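CYCLIN domain-containing protein (Chaetomium thermophilum, PDB 6Z3U) probably serves as the cyclin H-type subunit of the CDK-activating kinase (CAK) complex, regulating the activity of its partner cyclin-dependent kinase. Local coordinates at residues Ala37-Arg42 / Thr124-Thr129; Phe118-Ile123 / Arg180-Val185. All coordinates share one frame; numbering follows the deposited sequence.

Contact 1: Ala37-Arg42 / Thr124-Thr129; sequences AAARAR and TNSIMT
An ST turn built by S126, in the loop that joins helices 108-124 and 132-146 of the cyclin fold, rests against A39 of the long helix 25-48, near the start of the chain, with T129 beside it reaching R42. A39 makes the closest approach: its CB meets S126 CB at 3.6 Å, and the same methyl faces T129 OG1 at 3.9 Å. A residue this small suits the spot, because the loop can come close to the helix backbone, while the methyl still covers the carbon of the serine. S126 itself has two tasks. Its CB packs on A39, whereas its OG turns back into the loop and accepts the amide of M128, the N to OG distance being 2.9 Å with an N-H...O angle of 149°. The turn is closed further by the backbone bond from T129 N to S126 O, and OG also has a weak hydrogen bond to E86 of helix 83-103. With an alanine in place of S126, the M128 amide would probably lose its side-chain acceptor and the turn be less firmly fixed. One turn on from A39, R42 bends at its third torsion (chi3 -79°), which folds the guanidinium back so that one face lies over A39 CA, 3.6 Å below its plane and near the rim. The side chains of R42 and T129 cross at about a right angle. Both also pack on the kinase chain, R42 on its P78 and T129 on its D79, so this corner borders the cyclin-kinase interface. T129 lies at the edge of the guanidinium, near its plane, where NH1 is 3.9 Å from OG1, too long for a hydrogen bond, and NH2 is 4.2 Å from the methyl CG2.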
# COMPACT_ATOMS: atom_id res chain seq x y z
N ALA A 37 -6.17 -24.94 20.03
CA ALA A 37 -5.73 -25.69 21.20
C ALA A 37 -5.13 -24.77 22.26
O ALA A 37 -5.41 -24.93 23.45
CB ALA A 37 -4.72 -26.77 20.79
N ALA A 38 -4.30 -23.81 21.84
CA ALA A 38 -3.73 -22.86 22.79
C ALA A 38 -4.82 -22.02 23.43
O ALA A 38 -4.78 -21.77 24.64
CB ALA A 38 -2.70 -21.97 22.09
N ALA A 39 -5.78 -21.55 22.64
CA ALA A 39 -6.91 -20.81 23.19
C ALA A 39 -7.70 -21.66 24.17
O ALA A 39 -8.16 -21.17 25.21
CB ALA A 39 -7.82 -20.32 22.06
N ARG A 40 -7.87 -22.95 23.85
CA ARG A 40 -8.58 -23.85 24.75
C ARG A 40 -7.87 -23.92 26.09
O ARG A 40 -8.50 -23.85 27.15
CB ARG A 40 -8.66 -25.25 24.14
CG ARG A 40 -9.89 -26.07 24.54
CD ARG A 40 -9.62 -27.55 24.29
NE ARG A 40 -9.42 -27.88 22.88
CZ ARG A 40 -8.72 -28.93 22.47
NH1 ARG A 40 -8.58 -29.18 21.17
NH2 ARG A 40 -8.10 -29.71 23.35
N ALA A 41 -6.53 -24.04 26.06
CA ALA A 41 -5.75 -24.13 27.29
C ALA A 41 -5.78 -22.81 28.06
O ALA A 41 -5.85 -22.82 29.29
CB ALA A 41 -4.31 -24.51 26.96
N ARG A 42 -5.73 -21.68 27.35
CA ARG A 42 -5.70 -20.39 28.02
C ARG A 42 -7.02 -20.09 28.72
O ARG A 42 -7.02 -19.60 29.85
CB ARG A 42 -5.35 -19.29 27.01
CG ARG A 42 -3.89 -19.28 26.59
CD ARG A 42 -3.52 -18.02 25.81
NE ARG A 42 -3.94 -18.06 24.42
CZ ARG A 42 -5.05 -17.49 23.94
NH1 ARG A 42 -5.33 -17.59 22.65
NH2 ARG A 42 -5.88 -16.84 24.75
N THR A 124 -4.29 -16.42 13.25
CA THR A 124 -3.42 -16.17 14.38
C THR A 124 -4.19 -16.08 15.69
O THR A 124 -3.59 -16.24 16.76
CB THR A 124 -2.64 -14.86 14.20
OG1 THR A 124 -3.54 -13.77 14.00
CG2 THR A 124 -1.70 -14.96 13.00
N ASN A 125 -5.50 -15.84 15.63
CA ASN A 125 -6.34 -15.73 16.81
C ASN A 125 -7.53 -16.67 16.65
O ASN A 125 -7.96 -16.98 15.53
CB ASN A 125 -6.84 -14.30 17.01
CG ASN A 125 -5.71 -13.32 17.23
OD1 ASN A 125 -4.81 -13.57 18.03
ND2 ASN A 125 -5.75 -12.20 16.52
N SER A 126 -8.04 -17.14 17.78
CA SER A 126 -9.17 -18.06 17.79
C SER A 126 -10.48 -17.29 17.92
O SER A 126 -10.52 -16.21 18.50
CB SER A 126 -9.04 -19.07 18.92
OG SER A 126 -10.32 -19.45 19.39
N ILE A 127 -11.55 -17.88 17.38
CA ILE A 127 -12.88 -17.28 17.49
C ILE A 127 -13.35 -17.24 18.94
O ILE A 127 -14.21 -16.42 19.29
CB ILE A 127 -13.87 -18.06 16.61
CG1 ILE A 127 -13.62 -17.75 15.13
CG2 ILE A 127 -15.31 -17.73 16.98
CD1 ILE A 127 -14.18 -16.42 14.68
N MET A 128 -12.84 -18.13 19.79
CA MET A 128 -13.20 -18.14 21.20
C MET A 128 -12.52 -17.04 22.00
O MET A 128 -12.83 -16.89 23.19
CB MET A 128 -12.86 -19.50 21.81
CG MET A 128 -13.61 -20.66 21.19
SD MET A 128 -13.19 -22.24 21.94
CE MET A 128 -11.75 -22.72 21.00
N THR A 129 -11.60 -16.29 21.40
CA THR A 129 -10.88 -15.22 22.08
C THR A 129 -11.47 -13.84 21.81
O THR A 129 -11.67 -13.06 22.75
CB THR A 129 -9.40 -15.24 21.67
OG1 THR A 129 -8.92 -16.59 21.67
CG2 THR A 129 -8.57 -14.41 22.63

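Contact 2: Phe118-Ile123 / Arg180-Val185; sequences FKRFYI and RFALDV
The loop that follows the Schellman motif ending helix 172-178 is met by R120, which reaches from helix 108-124 of the cyclin fold to A182 and V185. Its side chain leaves the helix with CG anti to the carbonyl carbon (chi1 -70°) and then runs fully extended, carrying the guanidinium across to the loop. V185 comes from the opposite direction: its CG2 lies 3.9 Å from NH1, obliquely to the guanidinium, and its CG1 is 4.0 Å from NH2. A182 O stands at the edge of the group, near its plane, but at 3.8 Å from NH1 it is not hydrogen-bonded. The small A182 lets the loop backbone pass close to the arginine, and the branched V185 spreads two methyls before its end. W21 and Q17, from the N-terminal part of the chain, also pack on R120, while F181 and L183 of the loop pack on the kinase chain. D184 OD1 has its hydrogen-bond partner in S16. At 6.2 Å between D184 OD1 and R120 NH1, any attraction between the two charges is probably long-range, and the contact rests mainly on van der Waals packing around a buried cation.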
# COMPACT_ATOMS: atom_id res chain seq x y z
N PHE A 118 -9.94 -10.25 7.75
CA PHE A 118 -10.75 -11.06 8.65
C PHE A 118 -10.22 -12.49 8.72
O PHE A 118 -10.04 -13.05 9.81
CB PHE A 118 -12.21 -11.03 8.20
CG PHE A 118 -13.15 -11.73 9.14
CD1 PHE A 118 -13.67 -11.06 10.24
CD2 PHE A 118 -13.54 -13.04 8.91
CE1 PHE A 118 -14.54 -11.70 11.11
CE2 PHE A 118 -14.41 -13.68 9.77
CZ PHE A 118 -14.91 -13.00 10.87
N LYS A 119 -9.94 -13.09 7.56
CA LYS A 119 -9.42 -14.45 7.54
C LYS A 119 -8.04 -14.52 8.19
O LYS A 119 -7.73 -15.48 8.91
CB LYS A 119 -9.34 -14.98 6.11
CG LYS A 119 -10.69 -15.16 5.43
CD LYS A 119 -10.52 -15.69 4.01
CE LYS A 119 -10.67 -17.21 3.95
NZ LYS A 119 -11.95 -17.69 4.54
N ARG A 120 -7.20 -13.52 7.94
CA ARG A 120 -5.87 -13.51 8.53
C ARG A 120 -5.93 -13.29 10.04
O ARG A 120 -5.10 -13.85 10.78
CB ARG A 120 -5.02 -12.42 7.87
CG ARG A 120 -4.64 -12.71 6.43
CD ARG A 120 -3.79 -11.59 5.88
NE ARG A 120 -3.42 -11.81 4.49
CZ ARG A 120 -2.63 -11.00 3.79
NH1 ARG A 120 -2.13 -9.91 4.37
NH2 ARG A 120 -2.34 -11.27 2.53
N PHE A 121 -6.89 -12.51 10.52
CA PHE A 121 -6.99 -12.25 11.95
C PHE A 121 -7.28 -13.54 12.71
O PHE A 121 -6.70 -13.79 13.77
CB PHE A 121 -8.08 -11.21 12.22
CG PHE A 121 -8.29 -10.92 13.68
CD1 PHE A 121 -7.48 -10.01 14.34
CD2 PHE A 121 -9.30 -11.55 14.39
CE1 PHE A 121 -7.67 -9.73 15.68
CE2 PHE A 121 -9.49 -11.28 15.74
CZ PHE A 121 -8.68 -10.37 16.38
N TYR A 122 -8.17 -14.38 12.18
CA TYR A 122 -8.66 -15.55 12.88
C TYR A 122 -7.88 -16.82 12.54
O TYR A 122 -8.37 -17.92 12.78
CB TYR A 122 -10.15 -15.75 12.58
CG TYR A 122 -11.03 -14.86 13.43
CD1 TYR A 122 -10.91 -14.87 14.82
CD2 TYR A 122 -11.96 -14.00 12.86
CE1 TYR A 122 -11.70 -14.07 15.61
CE2 TYR A 122 -12.75 -13.18 13.65
CZ TYR A 122 -12.61 -13.23 15.02
OH TYR A 122 -13.38 -12.43 15.83
N ILE A 123 -6.67 -16.69 11.99
CA ILE A 123 -5.76 -17.80 11.88
C ILE A 123 -4.64 -17.65 12.90
O ILE A 123 -4.13 -18.66 13.42
CB ILE A 123 -5.17 -17.92 10.45
CG1 ILE A 123 -4.07 -18.98 10.41
CG2 ILE A 123 -4.65 -16.58 9.97
CD1 ILE A 123 -3.69 -19.40 9.01
N ARG A 180 -0.53 -8.97 11.57
CA ARG A 180 0.93 -8.85 11.64
C ARG A 180 1.42 -7.63 10.87
O ARG A 180 2.49 -7.64 10.26
CB ARG A 180 1.60 -10.12 11.13
CG ARG A 180 1.35 -11.34 12.01
CD ARG A 180 2.34 -12.45 11.70
NE ARG A 180 3.70 -12.09 12.07
CZ ARG A 180 4.78 -12.80 11.77
NH1 ARG A 180 5.98 -12.38 12.16
NH2 ARG A 180 4.66 -13.93 11.08
N PHE A 181 0.63 -6.55 10.90
CA PHE A 181 1.02 -5.27 10.34
C PHE A 181 1.25 -5.33 8.83
O PHE A 181 1.90 -4.45 8.26
CB PHE A 181 2.29 -4.74 11.03
CG PHE A 181 2.18 -4.70 12.53
CD1 PHE A 181 1.60 -3.61 13.17
CD2 PHE A 181 2.65 -5.75 13.30
CE1 PHE A 181 1.51 -3.57 14.54
CE2 PHE A 181 2.55 -5.71 14.68
CZ PHE A 181 1.98 -4.62 15.30
N ALA A 182 0.73 -6.35 8.17
CA ALA A 182 0.85 -6.50 6.72
C ALA A 182 -0.42 -5.92 6.09
O ALA A 182 -1.47 -6.56 6.09
CB ALA A 182 1.05 -7.96 6.33
N LEU A 183 -0.31 -4.71 5.54
CA LEU A 183 -1.45 -3.99 4.99
C LEU A 183 -1.55 -4.07 3.47
O LEU A 183 -2.58 -3.70 2.91
CB LEU A 183 -1.40 -2.52 5.41
CG LEU A 183 -1.99 -2.19 6.79
CD1 LEU A 183 -1.52 -3.17 7.84
CD2 LEU A 183 -1.62 -0.77 7.18
N ASP A 184 -0.50 -4.56 2.80
CA ASP A 184 -0.49 -4.64 1.34
C ASP A 184 -1.01 -6.01 0.92
O ASP A 184 -0.29 -7.01 0.99
CB ASP A 184 0.92 -4.38 0.79
CG ASP A 184 1.95 -5.35 1.33
OD1 ASP A 184 1.93 -5.65 2.55
OD2 ASP A 184 2.80 -5.82 0.54
N VAL A 185 -2.27 -6.06 0.49
CA VAL A 185 -2.91 -7.28 0.04
C VAL A 185 -3.10 -7.20 -1.47
O VAL A 185 -3.50 -6.16 -2.00
CB VAL A 185 -4.27 -7.51 0.74
CG1 VAL A 185 -4.77 -8.92 0.44
CG2 VAL A 185 -4.15 -7.28 2.23

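How the contacts relate
Both contacts are buried, but contact 2 lies about 8 Å from the centre of the chain and contact 1 about 18 Å, measured from the centre of each. They share one neighbourhood: contact 2 uses the last turns of helix 108-124, and contact 1 uses the loop that follows it. Their centres are about 17 Å apart, yet they touch where I127 CD1 packs on Y122 CE1 at 3.5 Å. T124 OG1 adds a polar tie, bonded to the carbonyls of F121 and G178. Contact 1 sets one alanine methyl, with an arginine beside it, on a hydrogen-bonded turn, whereas contact 2 spans a wider gap with one long arginine. Each borders the kinase.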